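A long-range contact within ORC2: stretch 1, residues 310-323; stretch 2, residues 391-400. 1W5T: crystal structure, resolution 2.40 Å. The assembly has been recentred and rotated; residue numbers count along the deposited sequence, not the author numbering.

Stretch 1 310-323: ELIILRLIAEATLG
Stretch 2, residues 391-400: PADRLIEVVD

Two helices, 310-322 and 392-400, pack nearly antiparallel: their N-to-C directions differ by 152°, the signed crossing angle is -152°, and the axes approach to 9.3 Å. The first begins earlier in the chain and ends before Gly323, which leaves helical phi/psi at -90/33; the second starts after Pro391 at the N-cap (-73/111) and continues past Asp400. Both keep i to i+4 backbone hydrogen bonds, though the pattern loosens at Thr321, whose N makes a weak bond to Ile317 O (3.4 Å) and a shorter one to Ala318 O (2.9 Å). The register is set by CA-CA distances of 6.3 Å for Leu311-Val399, 5.6 Å for Arg315-Ile396 and 5.6 Å for Ala318-Ala392, and the contact buries 578 Å², both sides summed.

Leu311, its CA-to-CB bond toward the partner, opens the interface with an off-well side chain (chi1 -99°, chi2 12°). Val399, chi1 t, also points toward its partner and packs tightly: its CG1 lies 3.3 Å from Leu311 O and 4.0 Å from Leu311 CB. Leu314 (t, p) continues the buried seam, with its CG 4.2 Å from CD2 of Leu395, which adopts the same t, p rotamer, and its CD2 4.3 Å from Val399 CG2.

Arg315 supplies the polar link. Its CA-to-CB bond points sideways, but chi1 -161°, chi2 -134°, chi3 -157° and chi4 -107° bring its end nearer to the second helix. There Asp400 (chi1 m, chi2 -34°) accepts two hydrogen bonds that make up a salt bridge at the guanidinium edge: Arg315 NE to Asp400 OD1 is 2.8 Å and almost linear at 178°, while Arg315 NH1 to Asp400 OD2 is 2.8 Å at 141°. The remaining nitrogen stays within its own helix, Arg315 NH2 lying a very short 2.5 Å from Glu319 OE2, so the cation is shared between two carboxylates. Ile396 CG2 covers one guanidinium face, 3.6 Å from Arg315 NH1.

Nearly one turn on, Ala318 keeps the surface low. Its CB meets Ile396 CG1 at 3.9 Å and Leu395 CD2 at 4.5 Å, and its carbonyl O lies 4.2 Å from Ala392 CB. Ile396 (m, t) is the knob, seated among Arg315, Ala318, Glu319 and Leu322; Glu319 (chi1 p, chi2 t) lines this hole with its CB 4.3 Å from Ile396 CD1.

Thr321, chi1 m, turns its hydroxyl back to its own helix, with OG1 donating to Ile317 O at 3.1 Å. Leu322 (t, p) closes the contact at an exposed margin: its CD2 is 3.9 Å from Ile396 CD1, its CB 4.3 Å from Ala392 CB, and its CD1 4.3 Å from Asp393 CB. The rule is an apolar seam of Leu, Ile, Val and Ala beside an arginine that pairs with Asp400 across the contact and with Glu319 on its own helix.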

# COMPACT_ATOMS: atom_id res chain seq x y z
N GLU A 310 -23.41 -10.35 0.91
CA GLU A 310 -22.28 -10.05 0.02
C GLU A 310 -21.40 -11.27 -0.16
O GLU A 310 -20.99 -11.57 -1.27
CB GLU A 310 -21.44 -8.89 0.53
CG GLU A 310 -22.18 -7.95 1.46
CD GLU A 310 -21.71 -6.53 1.37
OE1 GLU A 310 -21.67 -5.89 2.42
OE2 GLU A 310 -21.38 -6.05 0.26
N LEU A 311 -21.13 -11.97 0.93
CA LEU A 311 -20.26 -13.14 0.93
C LEU A 311 -20.84 -14.28 0.07
O LEU A 311 -20.11 -14.97 -0.64
CB LEU A 311 -20.07 -13.59 2.38
CG LEU A 311 -18.86 -13.27 3.28
CD1 LEU A 311 -17.95 -12.21 2.73
CD2 LEU A 311 -19.29 -12.92 4.72
N ILE A 312 -22.16 -14.47 0.15
CA ILE A 312 -22.84 -15.43 -0.72
C ILE A 312 -22.69 -15.09 -2.23
O ILE A 312 -22.46 -15.97 -3.06
CB ILE A 312 -24.35 -15.61 -0.31
CG1 ILE A 312 -24.45 -16.35 1.01
CG2 ILE A 312 -25.11 -16.42 -1.33
CD1 ILE A 312 -25.58 -15.85 1.86
N ILE A 313 -22.81 -13.82 -2.56
CA ILE A 313 -22.67 -13.34 -3.93
C ILE A 313 -21.24 -13.43 -4.43
O ILE A 313 -20.98 -13.90 -5.58
CB ILE A 313 -23.21 -11.91 -4.05
CG1 ILE A 313 -24.68 -11.88 -3.59
CG2 ILE A 313 -23.04 -11.42 -5.48
CD1 ILE A 313 -25.24 -10.44 -3.23
N LEU A 314 -20.30 -13.03 -3.57
CA LEU A 314 -18.88 -13.22 -3.87
C LEU A 314 -18.55 -14.69 -4.19
O LEU A 314 -17.87 -14.99 -5.17
CB LEU A 314 -18.00 -12.68 -2.74
CG LEU A 314 -16.48 -12.68 -3.00
CD1 LEU A 314 -16.18 -11.97 -4.32
CD2 LEU A 314 -15.68 -12.00 -1.86
N ARG A 315 -19.03 -15.58 -3.34
CA ARG A 315 -18.84 -17.01 -3.54
C ARG A 315 -19.35 -17.48 -4.90
O ARG A 315 -18.66 -18.19 -5.62
CB ARG A 315 -19.52 -17.80 -2.42
CG ARG A 315 -18.98 -19.21 -2.31
CD ARG A 315 -20.03 -20.27 -2.19
NE ARG A 315 -19.49 -21.48 -1.56
CZ ARG A 315 -19.23 -22.62 -2.21
NH1 ARG A 315 -18.75 -23.66 -1.55
NH2 ARG A 315 -19.44 -22.73 -3.53
N LEU A 316 -20.54 -17.02 -5.27
CA LEU A 316 -21.16 -17.47 -6.49
C LEU A 316 -20.39 -16.98 -7.71
O LEU A 316 -20.17 -17.73 -8.67
CB LEU A 316 -22.62 -17.03 -6.54
CG LEU A 316 -23.62 -17.72 -5.62
CD1 LEU A 316 -24.83 -16.82 -5.51
CD2 LEU A 316 -24.03 -19.13 -6.10
N ILE A 317 -19.96 -15.71 -7.67
CA ILE A 317 -19.15 -15.13 -8.72
C ILE A 317 -17.83 -15.90 -8.81
O ILE A 317 -17.37 -16.18 -9.89
CB ILE A 317 -18.94 -13.64 -8.45
CG1 ILE A 317 -20.25 -12.89 -8.69
CG2 ILE A 317 -17.79 -13.08 -9.29
CD1 ILE A 317 -20.19 -11.35 -8.60
N ALA A 318 -17.25 -16.25 -7.67
CA ALA A 318 -16.02 -17.07 -7.65
C ALA A 318 -16.20 -18.45 -8.27
O ALA A 318 -15.44 -18.81 -9.13
CB ALA A 318 -15.46 -17.21 -6.24
N GLU A 319 -17.22 -19.21 -7.87
CA GLU A 319 -17.41 -20.52 -8.51
C GLU A 319 -17.70 -20.50 -10.02
O GLU A 319 -17.32 -21.40 -10.72
CB GLU A 319 -18.44 -21.38 -7.78
CG GLU A 319 -19.85 -20.85 -7.79
CD GLU A 319 -20.74 -21.57 -6.79
OE1 GLU A 319 -21.88 -21.94 -7.16
OE2 GLU A 319 -20.30 -21.77 -5.64
N ALA A 320 -18.36 -19.46 -10.52
CA ALA A 320 -18.57 -19.32 -11.95
C ALA A 320 -17.22 -19.18 -12.67
O ALA A 320 -17.10 -19.53 -13.86
CB ALA A 320 -19.46 -18.14 -12.24
N THR A 321 -16.21 -18.70 -11.94
CA THR A 321 -14.88 -18.48 -12.49
C THR A 321 -14.07 -19.78 -12.50
O THR A 321 -13.45 -20.12 -13.51
CB THR A 321 -14.17 -17.37 -11.69
OG1 THR A 321 -14.92 -16.15 -11.83
CG2 THR A 321 -12.82 -17.05 -12.27
N LEU A 322 -14.10 -20.49 -11.37
CA LEU A 322 -13.42 -21.76 -11.18
C LEU A 322 -13.82 -22.85 -12.21
O LEU A 322 -12.99 -23.69 -12.59
CB LEU A 322 -13.63 -22.23 -9.73
CG LEU A 322 -13.24 -23.63 -9.28
CD1 LEU A 322 -11.74 -23.70 -9.03
CD2 LEU A 322 -14.03 -24.01 -8.03
N GLY A 323 -15.07 -22.81 -12.67
CA GLY A 323 -15.55 -23.72 -13.71
C GLY A 323 -15.41 -23.24 -15.16
O GLY A 323 -16.26 -23.54 -15.99
N PRO A 391 -7.17 -15.91 -6.11
CA PRO A 391 -7.22 -17.38 -6.19
C PRO A 391 -8.62 -17.88 -5.82
O PRO A 391 -9.05 -17.77 -4.66
CB PRO A 391 -6.16 -17.83 -5.16
CG PRO A 391 -5.99 -16.69 -4.22
CD PRO A 391 -6.42 -15.42 -4.94
N ALA A 392 -9.34 -18.41 -6.80
CA ALA A 392 -10.77 -18.65 -6.63
C ALA A 392 -11.14 -19.71 -5.60
O ALA A 392 -12.12 -19.54 -4.88
CB ALA A 392 -11.44 -18.93 -7.96
N ASP A 393 -10.37 -20.80 -5.53
CA ASP A 393 -10.67 -21.87 -4.56
C ASP A 393 -10.24 -21.55 -3.11
O ASP A 393 -10.91 -21.97 -2.16
CB ASP A 393 -10.15 -23.24 -5.03
CG ASP A 393 -8.67 -23.22 -5.42
OD1 ASP A 393 -8.24 -24.17 -6.12
OD2 ASP A 393 -7.88 -22.31 -5.08
N ARG A 394 -9.14 -20.81 -2.97
CA ARG A 394 -8.69 -20.33 -1.66
C ARG A 394 -9.77 -19.39 -1.09
O ARG A 394 -10.13 -19.50 0.09
CB ARG A 394 -7.34 -19.60 -1.76
CG ARG A 394 -6.07 -20.46 -1.57
CD ARG A 394 -5.41 -20.40 -0.16
NE ARG A 394 -5.87 -19.28 0.69
CZ ARG A 394 -6.07 -19.33 2.02
NH1 ARG A 394 -5.86 -20.46 2.70
NH2 ARG A 394 -6.47 -18.24 2.67
N LEU A 395 -10.29 -18.51 -1.94
CA LEU A 395 -11.37 -17.57 -1.58
C LEU A 395 -12.71 -18.24 -1.22
O LEU A 395 -13.26 -17.97 -0.14
CB LEU A 395 -11.56 -16.51 -2.68
CG LEU A 395 -12.63 -15.43 -2.49
CD1 LEU A 395 -12.28 -14.52 -1.35
CD2 LEU A 395 -12.81 -14.61 -3.76
N ILE A 396 -13.23 -19.10 -2.10
CA ILE A 396 -14.41 -19.94 -1.78
C ILE A 396 -14.27 -20.56 -0.38
O ILE A 396 -15.16 -20.42 0.45
CB ILE A 396 -14.63 -21.06 -2.84
CG1 ILE A 396 -15.22 -20.49 -4.13
CG2 ILE A 396 -15.56 -22.16 -2.33
CD1 ILE A 396 -14.89 -21.30 -5.34
N GLU A 397 -13.15 -21.21 -0.12
CA GLU A 397 -12.86 -21.76 1.19
C GLU A 397 -13.05 -20.71 2.28
O GLU A 397 -13.91 -20.87 3.14
CB GLU A 397 -11.41 -22.26 1.21
CG GLU A 397 -11.22 -23.74 0.91
CD GLU A 397 -10.15 -24.38 1.80
OE1 GLU A 397 -9.04 -24.69 1.28
OE2 GLU A 397 -10.41 -24.57 3.03
N VAL A 398 -12.26 -19.62 2.23
CA VAL A 398 -12.27 -18.56 3.25
C VAL A 398 -13.69 -18.05 3.48
O VAL A 398 -14.19 -17.97 4.61
CB VAL A 398 -11.34 -17.37 2.87
CG1 VAL A 398 -11.38 -16.27 3.91
CG2 VAL A 398 -9.91 -17.82 2.70
N VAL A 399 -14.35 -17.75 2.37
CA VAL A 399 -15.68 -17.17 2.38
C VAL A 399 -16.68 -18.08 3.07
O VAL A 399 -17.47 -17.61 3.91
CB VAL A 399 -16.10 -16.74 0.95
CG1 VAL A 399 -17.54 -16.28 0.88
CG2 VAL A 399 -15.17 -15.62 0.48
N ASP A 400 -16.64 -19.38 2.76
CA ASP A 400 -17.59 -20.32 3.39
C ASP A 400 -17.53 -20.28 4.92
O ASP A 400 -18.58 -20.18 5.57
CB ASP A 400 -17.42 -21.76 2.91
CG ASP A 400 -17.97 -21.97 1.51
OD1 ASP A 400 -18.99 -21.33 1.16
OD2 ASP A 400 -17.44 -22.76 0.70